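Local coordinates for protein glycoside hydrolase YxiA (Bacillus licheniformis, PDB 3LV4) that probably hydrolyses glycosidic linkages in L-arabinan, as a calcium-binding family 43 glycoside hydrolase resembling endo-1,5-alpha-L-arabinosidases, at residues K344-K349 with F413-D418; D356-R361 with S373-L378; N398-K403 with F428-R433. All coordinates share one frame; numbering follows the deposited sequence.

Contact 1: K344-K349 with F413-D418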
loop_
_atom_site.group_PDB
_atom_site.type_symbol
_atom_site.label_atom_id
_atom_site.label_comp_id
_atom_site.label_asym_id
_atom_site.label_seq_id
_atom_site.Cartn_x
_atom_site.Cartn_y
_atom_site.Cartn_z
ATOM N N LYS A 344 9.225 -2.627 19.230
ATOM C CA LYS A 344 10.242 -3.283 18.422
ATOM C C LYS A 344 10.232 -4.779 18.673
ATOM O O LYS A 344 9.713 -5.243 19.688
ATOM C CB LYS A 344 11.628 -2.707 18.715
ATOM C CG LYS A 344 12.114 -2.957 20.120
ATOM C CD LYS A 344 13.450 -2.266 20.344
ATOM C CE LYS A 344 13.995 -2.551 21.731
ATOM N NZ LYS A 344 15.322 -1.897 21.956
ATOM N N LEU A 345 10.795 -5.525 17.728
ATOM C CA LEU A 345 10.903 -6.970 17.855
ATOM C C LEU A 345 11.766 -7.323 19.053
ATOM O O LEU A 345 12.755 -6.647 19.337
ATOM C CB LEU A 345 11.485 -7.582 16.582
ATOM C CG LEU A 345 10.495 -7.691 15.420
ATOM C CD1 LEU A 345 11.220 -8.029 14.132
ATOM C CD2 LEU A 345 9.434 -8.733 15.738
ATOM N N GLU A 346 11.373 -8.385 19.745
ATOM C CA GLU A 346 12.067 -8.864 20.931
ATOM C C GLU A 346 12.104 -10.383 20.930
ATOM O O GLU A 346 11.389 -11.038 20.167
ATOM C CB GLU A 346 11.319 -8.425 22.186
ATOM C CG GLU A 346 11.026 -6.945 22.299
ATOM C CD GLU A 346 10.011 -6.666 23.395
ATOM O OE1 GLU A 346 8.878 -7.191 23.308
ATOM O OE2 GLU A 346 10.346 -5.935 24.347
ATOM N N LYS A 347 12.920 -10.948 21.810
ATOM C CA LYS A 347 12.917 -12.388 22.009
ATOM C C LYS A 347 11.692 -12.745 22.840
ATOM O O LYS A 347 11.476 -12.179 23.905
ATOM C CB LYS A 347 14.196 -12.847 22.719
ATOM C CG LYS A 347 14.305 -14.365 22.895
ATOM C CD LYS A 347 15.726 -14.806 23.281
ATOM C CE LYS A 347 16.143 -14.243 24.630
ATOM N NZ LYS A 347 17.444 -14.803 25.119
ATOM N N VAL A 348 10.880 -13.673 22.353
ATOM C CA VAL A 348 9.766 -14.172 23.144
ATOM C C VAL A 348 10.004 -15.624 23.523
ATOM O O VAL A 348 10.654 -16.372 22.797
ATOM C CB VAL A 348 8.425 -14.044 22.397
ATOM C CG1 VAL A 348 8.212 -12.621 21.948
ATOM C CG2 VAL A 348 8.382 -14.999 21.215
ATOM N N LYS A 349 9.482 -16.017 24.676
ATOM C CA LYS A 349 9.580 -17.395 25.127
ATOM C C LYS A 349 8.189 -18.020 25.108
ATOM O O LYS A 349 7.194 -17.323 24.929
ATOM C CB LYS A 349 10.174 -17.459 26.534
ATOM C CG LYS A 349 9.209 -17.027 27.619
ATOM C CD LYS A 349 9.892 -16.963 28.971
ATOM C CE LYS A 349 10.926 -15.857 29.002
ATOM N NZ LYS A 349 11.506 -15.695 30.365
ATOM N N PHE A 413 5.824 -13.029 16.004
ATOM C CA PHE A 413 5.231 -12.512 17.247
ATOM C C PHE A 413 5.756 -11.104 17.543
ATOM O O PHE A 413 6.936 -10.813 17.326
ATOM C CB PHE A 413 5.628 -13.387 18.450
ATOM C CG PHE A 413 4.906 -14.713 18.554
ATOM C CD1 PHE A 413 3.573 -14.774 18.933
ATOM C CD2 PHE A 413 5.594 -15.907 18.353
ATOM C CE1 PHE A 413 2.922 -16.000 19.067
ATOM C CE2 PHE A 413 4.954 -17.138 18.486
ATOM C CZ PHE A 413 3.618 -17.186 18.845
ATOM N N LEU A 414 4.899 -10.241 18.080
ATOM C CA LEU A 414 5.301 -8.878 18.410
ATOM C C LEU A 414 4.440 -8.331 19.538
ATOM O O LEU A 414 3.212 -8.367 19.455
ATOM C CB LEU A 414 5.147 -7.976 17.184
ATOM C CG LEU A 414 5.560 -6.513 17.366
ATOM C CD1 LEU A 414 7.080 -6.407 17.664
ATOM C CD2 LEU A 414 5.163 -5.668 16.151
ATOM N N ARG A 415 5.071 -7.823 20.596
ATOM C CA ARG A 415 4.314 -7.125 21.632
ATOM C C ARG A 415 3.927 -5.741 21.131
ATOM O O ARG A 415 4.762 -5.003 20.614
ATOM C CB ARG A 415 5.129 -6.988 22.919
ATOM C CG ARG A 415 5.430 -8.290 23.613
ATOM C CD ARG A 415 6.126 -8.023 24.951
ATOM N NE ARG A 415 6.464 -9.252 25.665
ATOM C CZ ARG A 415 7.506 -10.026 25.372
ATOM N NH1 ARG A 415 8.308 -9.710 24.361
ATOM N NH2 ARG A 415 7.741 -11.126 26.080
ATOM N N GLN A 416 2.659 -5.387 21.305
ATOM C CA GLN A 416 2.132 -4.148 20.767
ATOM C C GLN A 416 1.234 -3.439 21.758
ATOM O O GLN A 416 0.780 -4.031 22.735
ATOM C CB GLN A 416 1.307 -4.435 19.519
ATOM C CG GLN A 416 2.104 -4.936 18.349
ATOM C CD GLN A 416 1.411 -4.606 17.050
ATOM O OE1 GLN A 416 0.480 -5.293 16.636
ATOM N NE2 GLN A 416 1.843 -3.530 16.413
ATOM N N TRP A 417 0.973 -2.168 21.478
ATOM C CA TRP A 417 -0.032 -1.401 22.183
ATOM C C TRP A 417 -1.395 -1.585 21.516
ATOM O O TRP A 417 -1.539 -1.386 20.309
ATOM C CB TRP A 417 0.359 0.076 22.146
ATOM C CG TRP A 417 -0.609 1.001 22.793
ATOM C CD1 TRP A 417 -1.481 1.853 22.172
ATOM C CD2 TRP A 417 -0.798 1.188 24.199
ATOM N NE1 TRP A 417 -2.203 2.558 23.109
ATOM C CE2 TRP A 417 -1.801 2.167 24.360
ATOM C CE3 TRP A 417 -0.218 0.621 25.337
ATOM C CZ2 TRP A 417 -2.233 2.591 25.609
ATOM C CZ3 TRP A 417 -0.648 1.042 26.574
ATOM C CH2 TRP A 417 -1.647 2.016 26.702
ATOM N N ASP A 418 -2.396 -1.973 22.297
ATOM C CA ASP A 418 -3.767 -2.039 21.794
ATOM C C ASP A 418 -4.478 -0.768 22.217
ATOM O O ASP A 418 -4.691 -0.537 23.406
ATOM C CB ASP A 418 -4.505 -3.258 22.346
ATOM C CG ASP A 418 -5.987 -3.240 22.020
ATOM O OD1 ASP A 418 -6.362 -2.740 20.938
ATOM O OD2 ASP A 418 -6.782 -3.726 22.850
HETATM O O HOH W 1 7.904 -7.853 20.948
HETATM O O HOH W 2 7.624 -5.194 21.291
HETATM O O HOH W 3 8.835 -9.789 19.205
#
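In the C-terminal lipocalin-like domain, the loop Lys344-Lys349, leading into helix 350-353, crosses the end of strand 407-418 at 117° between end-to-end directions. The two chains meet through side chains and waters, and Arg415 buries more of its surface here than any other residue. Its CB, 3.8 Å from Glu346 OE1, starts toward the loop, with CG anti to the carbonyl carbon. From CG to NE the chain is extended and runs along the same oxygen: Arg415 CG lies 3.6 Å and CD 3.3 Å from Glu346 OE1. At the tip NH1 turns back on it and makes a salt bridge, with NH1 to Glu346 OE1 at 2.8 Å. The N-H...O angle of 143° shows that this bond is bent. It reaches the oxygen from above the carboxylate plane, and the carboxylate and guanidinium planes stand 85° apart. Val348 CG1 packs 3.8 Å from Arg415 NH1, while NH2 has a second acidic partner in Asp352 of the following helix.

Val348 CG2 meets Phe413 CD2 at 4.1 Å, and Leu345 CD2 touches Leu414 CD1 at 3.8 Å, the two leucines crossing at about a right angle and both touching Leu326 of strand 319-327. Three waters lie between the backbones. One accepts a hydrogen bond from Arg415 N and is placed to donate to Glu346 OE1; a second is placed to donate to Lys344 O or Arg415 O; the third accepts from Glu346 N and is placed to donate to Phe413 O.

Glu346 OE1 is thus held by a guanidinium N-H and approached by a water, while two carboxylates share the arginine charge. Such pairing would be expected to favour ionised Glu346 and Asp352. Charge, water and apolar side chains join these two segments, which share no direct backbone bond.

Contact 2: D356-R361 with S373-L378. With CA (calcium ion), chain D.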
loop_
_atom_site.group_PDB
_atom_site.type_symbol
_atom_site.label_atom_id
_atom_site.label_comp_id
_atom_site.label_asym_id
_atom_site.label_seq_id
_atom_site.Cartn_x
_atom_site.Cartn_y
_atom_site.Cartn_z
ATOM N N ASP A 356 -4.984 -17.143 25.328
ATOM C CA ASP A 356 -6.147 -16.869 24.484
ATOM C C ASP A 356 -5.873 -15.682 23.567
ATOM O O ASP A 356 -5.226 -14.718 23.971
ATOM C CB ASP A 356 -7.376 -16.573 25.344
ATOM C CG ASP A 356 -7.755 -17.733 26.250
ATOM O OD1 ASP A 356 -7.603 -18.897 25.840
ATOM O OD2 ASP A 356 -8.219 -17.481 27.376
ATOM N N TYR A 357 -6.362 -15.761 22.332
ATOM C CA TYR A 357 -6.190 -14.684 21.360
ATOM C C TYR A 357 -7.490 -14.410 20.623
ATOM O O TYR A 357 -8.306 -15.316 20.431
ATOM C CB TYR A 357 -5.148 -15.066 20.296
ATOM C CG TYR A 357 -3.705 -15.083 20.753
ATOM C CD1 TYR A 357 -2.839 -14.051 20.411
ATOM C CD2 TYR A 357 -3.206 -16.137 21.519
ATOM C CE1 TYR A 357 -1.510 -14.062 20.817
ATOM C CE2 TYR A 357 -1.888 -16.159 21.932
ATOM C CZ TYR A 357 -1.042 -15.117 21.578
ATOM O OH TYR A 357 0.273 -15.136 21.985
ATOM N N GLU A 358 -7.662 -13.167 20.184
ATOM C CA GLU A 358 -8.624 -12.856 19.140
ATOM C C GLU A 358 -7.934 -13.142 17.815
ATOM O O GLU A 358 -6.832 -12.655 17.570
ATOM C CB GLU A 358 -9.020 -11.381 19.193
ATOM C CG GLU A 358 -9.779 -11.010 20.431
ATOM C CD GLU A 358 -11.148 -11.637 20.478
ATOM O OE1 GLU A 358 -11.696 -12.008 19.409
ATOM O OE2 GLU A 358 -11.683 -11.747 21.596
ATOM N N LEU A 359 -8.580 -13.932 16.965
ATOM C CA LEU A 359 -8.023 -14.305 15.667
ATOM C C LEU A 359 -8.803 -13.653 14.546
ATOM O O LEU A 359 -10.031 -13.772 14.493
ATOM C CB LEU A 359 -8.098 -15.820 15.476
ATOM C CG LEU A 359 -7.646 -16.375 14.118
ATOM C CD1 LEU A 359 -6.138 -16.238 13.923
ATOM C CD2 LEU A 359 -8.064 -17.835 13.963
ATOM N N VAL A 360 -8.092 -12.982 13.643
ATOM C CA VAL A 360 -8.703 -12.484 12.413
ATOM C C VAL A 360 -8.129 -13.269 11.247
ATOM O O VAL A 360 -6.914 -13.384 11.111
ATOM C CB VAL A 360 -8.427 -10.978 12.170
ATOM C CG1 VAL A 360 -8.943 -10.567 10.793
ATOM C CG2 VAL A 360 -9.077 -10.132 13.260
ATOM N N ARG A 361 -9.010 -13.836 10.430
ATOM C CA ARG A 361 -8.602 -14.532 9.219
ATOM C C ARG A 361 -9.028 -13.676 8.034
ATOM O O ARG A 361 -10.217 -13.592 7.703
ATOM C CB ARG A 361 -9.236 -15.925 9.161
ATOM C CG ARG A 361 -8.560 -16.942 10.093
ATOM C CD ARG A 361 -9.344 -18.248 10.158
ATOM N NE ARG A 361 -10.452 -18.103 11.088
ATOM C CZ ARG A 361 -11.428 -18.988 11.259
ATOM N NH1 ARG A 361 -11.457 -20.109 10.543
ATOM N NH2 ARG A 361 -12.385 -18.738 12.145
ATOM N N SER A 373 -13.236 -10.724 14.726
ATOM C CA SER A 373 -12.280 -11.648 15.324
ATOM C C SER A 373 -13.028 -12.682 16.152
ATOM O O SER A 373 -14.115 -12.407 16.674
ATOM C CB SER A 373 -11.263 -10.918 16.206
ATOM O OG SER A 373 -11.882 -10.403 17.376
ATOM N N LYS A 374 -12.432 -13.867 16.266
ATOM C CA LYS A 374 -12.983 -14.944 17.072
ATOM C C LYS A 374 -11.909 -15.473 18.013
ATOM O O LYS A 374 -10.716 -15.420 17.694
ATOM C CB LYS A 374 -13.504 -16.060 16.167
ATOM C CG LYS A 374 -14.548 -15.554 15.185
ATOM C CD LYS A 374 -15.344 -16.671 14.573
ATOM C CE LYS A 374 -16.487 -16.107 13.746
ATOM N NZ LYS A 374 -16.932 -17.070 12.714
ATOM N N GLU A 375 -12.332 -15.978 19.169
ATOM C CA GLU A 375 -11.386 -16.424 20.191
ATOM C C GLU A 375 -10.820 -17.812 19.955
ATOM O O GLU A 375 -11.554 -18.760 19.664
ATOM C CB GLU A 375 -12.019 -16.364 21.587
ATOM C CG GLU A 375 -12.487 -14.991 21.962
ATOM C CD GLU A 375 -12.929 -14.895 23.407
ATOM O OE1 GLU A 375 -12.765 -15.878 24.163
ATOM O OE2 GLU A 375 -13.439 -13.827 23.793
ATOM N N ILE A 376 -9.500 -17.911 20.098
ATOM C CA ILE A 376 -8.796 -19.177 20.038
ATOM C C ILE A 376 -7.850 -19.243 21.223
ATOM O O ILE A 376 -7.644 -18.241 21.913
ATOM C CB ILE A 376 -7.971 -19.304 18.740
ATOM C CG1 ILE A 376 -6.874 -18.231 18.682
ATOM C CG2 ILE A 376 -8.882 -19.215 17.516
ATOM C CD1 ILE A 376 -5.838 -18.479 17.592
ATOM N N ARG A 377 -7.289 -20.422 21.472
ATOM C CA ARG A 377 -6.228 -20.550 22.468
ATOM C C ARG A 377 -5.018 -21.256 21.880
ATOM O O ARG A 377 -5.148 -22.311 21.252
ATOM C CB ARG A 377 -6.710 -21.299 23.715
ATOM C CG ARG A 377 -5.611 -21.478 24.751
ATOM C CD ARG A 377 -6.136 -22.013 26.076
ATOM N NE ARG A 377 -5.068 -22.089 27.069
ATOM C CZ ARG A 377 -4.688 -21.077 27.847
ATOM N NH1 ARG A 377 -5.295 -19.898 27.757
ATOM N NH2 ARG A 377 -3.702 -21.242 28.719
ATOM N N LEU A 378 -3.845 -20.654 22.059
ATOM C CA LEU A 378 -2.597 -21.347 21.795
ATOM C C LEU A 378 -2.256 -22.081 23.080
ATOM O O LEU A 378 -1.784 -21.466 24.041
ATOM C CB LEU A 378 -1.483 -20.361 21.437
ATOM C CG LEU A 378 -1.713 -19.484 20.203
ATOM C CD1 LEU A 378 -0.431 -18.761 19.804
ATOM C CD2 LEU A 378 -2.259 -20.301 19.045
HETATM CA CA CA D . -13.956 -11.788 22.501
HETATM O O HOH W 4 -14.369 -12.392 20.107
HETATM O O HOH W 5 -16.654 -12.569 22.393
HETATM O O HOH W 6 -12.966 -10.652 24.722
#
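Strands 355-363 and 371-378 form an antiparallel beta hairpin in the C-terminal lipocalin-like domain, and Glu358 and Glu375 on one face of it bind calcium. Asp356 opens the pairing opposite Arg377, a non-hydrogen-bonded pair. The extended arginine chain runs past Asp356 OD1, and Arg377 NH1 makes a salt bridge to it at 3.2 Å. That oxygen lies in the guanidinium plane, but NH1 stands above the carboxylate plane.

Tyr357 forms a hydrogen-bonded pair with Ile376: Tyr357 N to Ile376 O is 2.8 Å, and the return bond, Ile376 N to Tyr357 O, is nearly straight at 168°. The Tyr357 ring leaves by the opposite face to Asp356 and brings CE2 to 3.7 Å from Leu378 CD1, while its hydroxyl bonds to Val353 O.

Glu358 points to the Asp356 face and lies alongside Glu375, their carboxylates turned 85° apart. The bend at chi2 (-68°) folds Glu358 back over the strands, whereas Glu375 reaches out extended. Glu358 OE2 and Glu375 OE2 each bind the calcium ion (CA) at 2.5 Å, and the cation would offset repulsion between the two acids. Asn281, from beyond the hairpin, and three waters complete the coordination seen here.

Leu359 restores the two-way backbone bonding, with Lys374, and its CD2 packs against Ile376 CG2 on the Tyr357 face. Val360 then sets CG2 against Ser373 CB, and Arg361 turns its NH1 to Asp405. Back at the metal, Glu358 OE1 is left to other partners: it accepts from a calcium-bound water and from Ser373 OG at 2.6 Å.

Contact 3: N398-K403 with F428-R433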
loop_
_atom_site.group_PDB
_atom_site.type_symbol
_atom_site.label_atom_id
_atom_site.label_comp_id
_atom_site.label_asym_id
_atom_site.label_seq_id
_atom_site.Cartn_x
_atom_site.Cartn_y
_atom_site.Cartn_z
ATOM N N ASN A 398 11.336 -15.242 17.567
ATOM C CA ASN A 398 9.977 -14.732 17.632
ATOM C C ASN A 398 9.131 -15.139 16.430
ATOM O O ASN A 398 8.164 -14.468 16.081
ATOM C CB ASN A 398 10.018 -13.213 17.761
ATOM C CG ASN A 398 10.983 -12.580 16.780
ATOM O OD1 ASN A 398 11.044 -12.973 15.613
ATOM N ND2 ASN A 398 11.752 -11.600 17.247
ATOM N N LYS A 399 9.502 -16.242 15.793
ATOM C CA LYS A 399 8.699 -16.753 14.686
ATOM C C LYS A 399 7.568 -17.643 15.190
ATOM O O LYS A 399 7.692 -18.311 16.224
ATOM C CB LYS A 399 9.562 -17.533 13.694
ATOM C CG LYS A 399 10.691 -16.725 13.074
ATOM C CD LYS A 399 10.185 -15.455 12.419
ATOM C CE LYS A 399 11.227 -14.869 11.455
ATOM N NZ LYS A 399 12.444 -14.340 12.143
ATOM N N ILE A 400 6.464 -17.634 14.458
ATOM C CA ILE A 400 5.375 -18.560 14.713
ATOM C C ILE A 400 5.126 -19.402 13.480
ATOM O O ILE A 400 5.296 -18.939 12.344
ATOM C CB ILE A 400 4.054 -17.850 15.124
ATOM C CG1 ILE A 400 3.015 -18.882 15.584
ATOM C CG2 ILE A 400 3.495 -16.997 13.979
ATOM C CD1 ILE A 400 1.745 -18.264 16.120
ATOM N N GLU A 401 4.747 -20.651 13.708
ATOM C CA GLU A 401 4.202 -21.491 12.655
ATOM C C GLU A 401 2.843 -21.985 13.142
ATOM O O GLU A 401 2.723 -22.421 14.282
ATOM C CB GLU A 401 5.135 -22.672 12.384
ATOM C CG GLU A 401 4.745 -23.503 11.188
ATOM C CD GLU A 401 5.702 -24.662 10.953
ATOM O OE1 GLU A 401 6.804 -24.677 11.548
ATOM O OE2 GLU A 401 5.356 -25.552 10.164
ATOM N N LEU A 402 1.816 -21.882 12.301
ATOM C CA LEU A 402 0.492 -22.389 12.659
ATOM C C LEU A 402 -0.038 -23.278 11.560
ATOM O O LEU A 402 0.244 -23.059 10.380
ATOM C CB LEU A 402 -0.525 -21.258 12.849
ATOM C CG LEU A 402 -0.189 -20.008 13.641
ATOM C CD1 LEU A 402 0.356 -18.952 12.697
ATOM C CD2 LEU A 402 -1.455 -19.516 14.338
ATOM N N LYS A 403 -0.819 -24.275 11.951
ATOM C CA LYS A 403 -1.535 -25.085 10.980
ATOM C C LYS A 403 -3.017 -25.010 11.271
ATOM O O LYS A 403 -3.486 -25.510 12.294
ATOM C CB LYS A 403 -1.043 -26.529 10.996
ATOM C CG LYS A 403 0.371 -26.689 10.469
ATOM C CD LYS A 403 0.678 -28.160 10.202
ATOM C CE LYS A 403 2.003 -28.335 9.470
ATOM N NZ LYS A 403 3.140 -27.983 10.351
ATOM N N PHE A 428 0.496 -11.955 16.941
ATOM C CA PHE A 428 1.208 -12.650 15.889
ATOM C C PHE A 428 0.553 -12.311 14.560
ATOM O O PHE A 428 -0.611 -11.921 14.512
ATOM C CB PHE A 428 1.267 -14.174 16.125
ATOM C CG PHE A 428 -0.070 -14.861 16.102
ATOM C CD1 PHE A 428 -0.666 -15.211 14.899
ATOM C CD2 PHE A 428 -0.711 -15.199 17.289
ATOM C CE1 PHE A 428 -1.894 -15.868 14.873
ATOM C CE2 PHE A 428 -1.936 -15.859 17.275
ATOM C CZ PHE A 428 -2.532 -16.188 16.063
ATOM N N SER A 429 1.319 -12.435 13.486
ATOM C CA SER A 429 0.816 -12.141 12.153
ATOM C C SER A 429 1.512 -13.103 11.220
ATOM O O SER A 429 2.736 -13.197 11.238
ATOM C CB SER A 429 1.134 -10.698 11.759
ATOM O OG SER A 429 0.644 -10.406 10.456
ATOM N N ALA A 430 0.746 -13.844 10.430
ATOM C CA ALA A 430 1.343 -14.904 9.626
ATOM C C ALA A 430 0.669 -15.059 8.263
ATOM O O ALA A 430 -0.437 -14.557 8.046
ATOM C CB ALA A 430 1.318 -16.232 10.395
ATOM N N LEU A 431 1.346 -15.765 7.356
ATOM C CA LEU A 431 0.879 -15.930 5.985
ATOM C C LEU A 431 1.049 -17.367 5.535
ATOM O O LEU A 431 2.018 -18.025 5.910
ATOM C CB LEU A 431 1.697 -15.045 5.035
ATOM C CG LEU A 431 1.503 -13.522 5.060
ATOM C CD1 LEU A 431 2.616 -12.824 4.278
ATOM C CD2 LEU A 431 0.138 -13.138 4.493
ATOM N N SER A 432 0.114 -17.839 4.717
ATOM C CA SER A 432 0.228 -19.138 4.060
ATOM C C SER A 432 0.746 -18.974 2.635
ATOM O O SER A 432 0.679 -17.883 2.056
ATOM C CB SER A 432 -1.145 -19.795 3.976
ATOM O OG SER A 432 -1.981 -19.028 3.121
ATOM N N ARG A 433 1.235 -20.071 2.060
ATOM C CA ARG A 433 1.649 -20.064 0.660
ATOM C C ARG A 433 0.488 -19.599 -0.220
ATOM O O ARG A 433 0.685 -18.926 -1.244
ATOM C CB ARG A 433 2.104 -21.465 0.235
ATOM C CG ARG A 433 2.681 -21.528 -1.163
ATOM C CD ARG A 433 3.338 -22.879 -1.421
ATOM N NE ARG A 433 2.457 -23.813 -2.106
ATOM C CZ ARG A 433 2.713 -25.113 -2.225
ATOM N NH1 ARG A 433 3.820 -25.621 -1.691
ATOM N NH2 ARG A 433 1.864 -25.909 -2.868
#
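Four buried side chains, Ile400 and Leu402 facing Phe428 and Ala430, close the space between strands 399-404 and 423-432, which flank strand 407-418 in the C-terminal lipocalin-like domain. The axes of the two short segments approach to 7.8 Å and diverge by 55°. That separation is too wide for direct backbone pairing, so the evidence for contact lies in the fit of the side chains.

The most prominent bump is the end of Ile400. Its CG1 is anti to the backbone N and chi2 is also extended, which drives CD1 outward onto one face of the Phe428 ring. Ile400 CD1 sits 4.1 Å from the centroid of the Phe428 ring and only 20° off the normal, a CH-pi contact. It is displaced toward the CG end of the ring, with Phe428 CG itself 3.9 Å from Ile400 CD1.

Leu402, two residues along the strand, presents a fork. Its CD2 branch approaches the far part of the ring obliquely, 3.7 Å from Phe428 CE1. The other branch diverges, and Leu402 CD1 comes 3.7 Å from Ala430 CB. The small methyl of Ala430 leaves a shallow hollow beside the bulky ring, and this leucine branch occupies it. Ile400 CG2 reaches Ala430 CB more loosely, at 4.3 Å.

Phe428 is placed for this by its first torsion: CG lies between the backbone N and the carbonyl carbon (chi1 64°), the crowded position. The residues between, Glu401 and Ser429, turn their CB atoms away, as the alternation of strands requires.

Strand 407-418 is the sheet neighbour of both strands and bridges them, its Phe413 touching Ile400 and Phe428. The Phe428 ring also meets that of Tyr357 of strand 355-363, and Val438 of strand 437-442 packs against Ala430.

All three contacts lie in the C-terminal lipocalin-like domain, and aromatic rings connect them. Contacts 1 and 3, centres 14 Å apart, share polar and apolar links: Phe413 N probably bonds to Asn398 O at 2.7 Å, and Phe413 CZ packs 3.5 Å from Ile400 CD1. Contacts 2 and 3, centres 13 Å apart, meet where Tyr357 CD1 lies 3.7 Å from Phe428 CE2. Contacts 1 and 2 have centres about 17 Å apart, yet Phe413 CE1 reaches Tyr357 OH at 4.0 Å. Calcium binds at contact 2; the Phe428 side chain is about 14 Å from the ion, so contact 3 is not part of that site. None contains the predicted catalytic residues Asp15, Asp148 and Glu201.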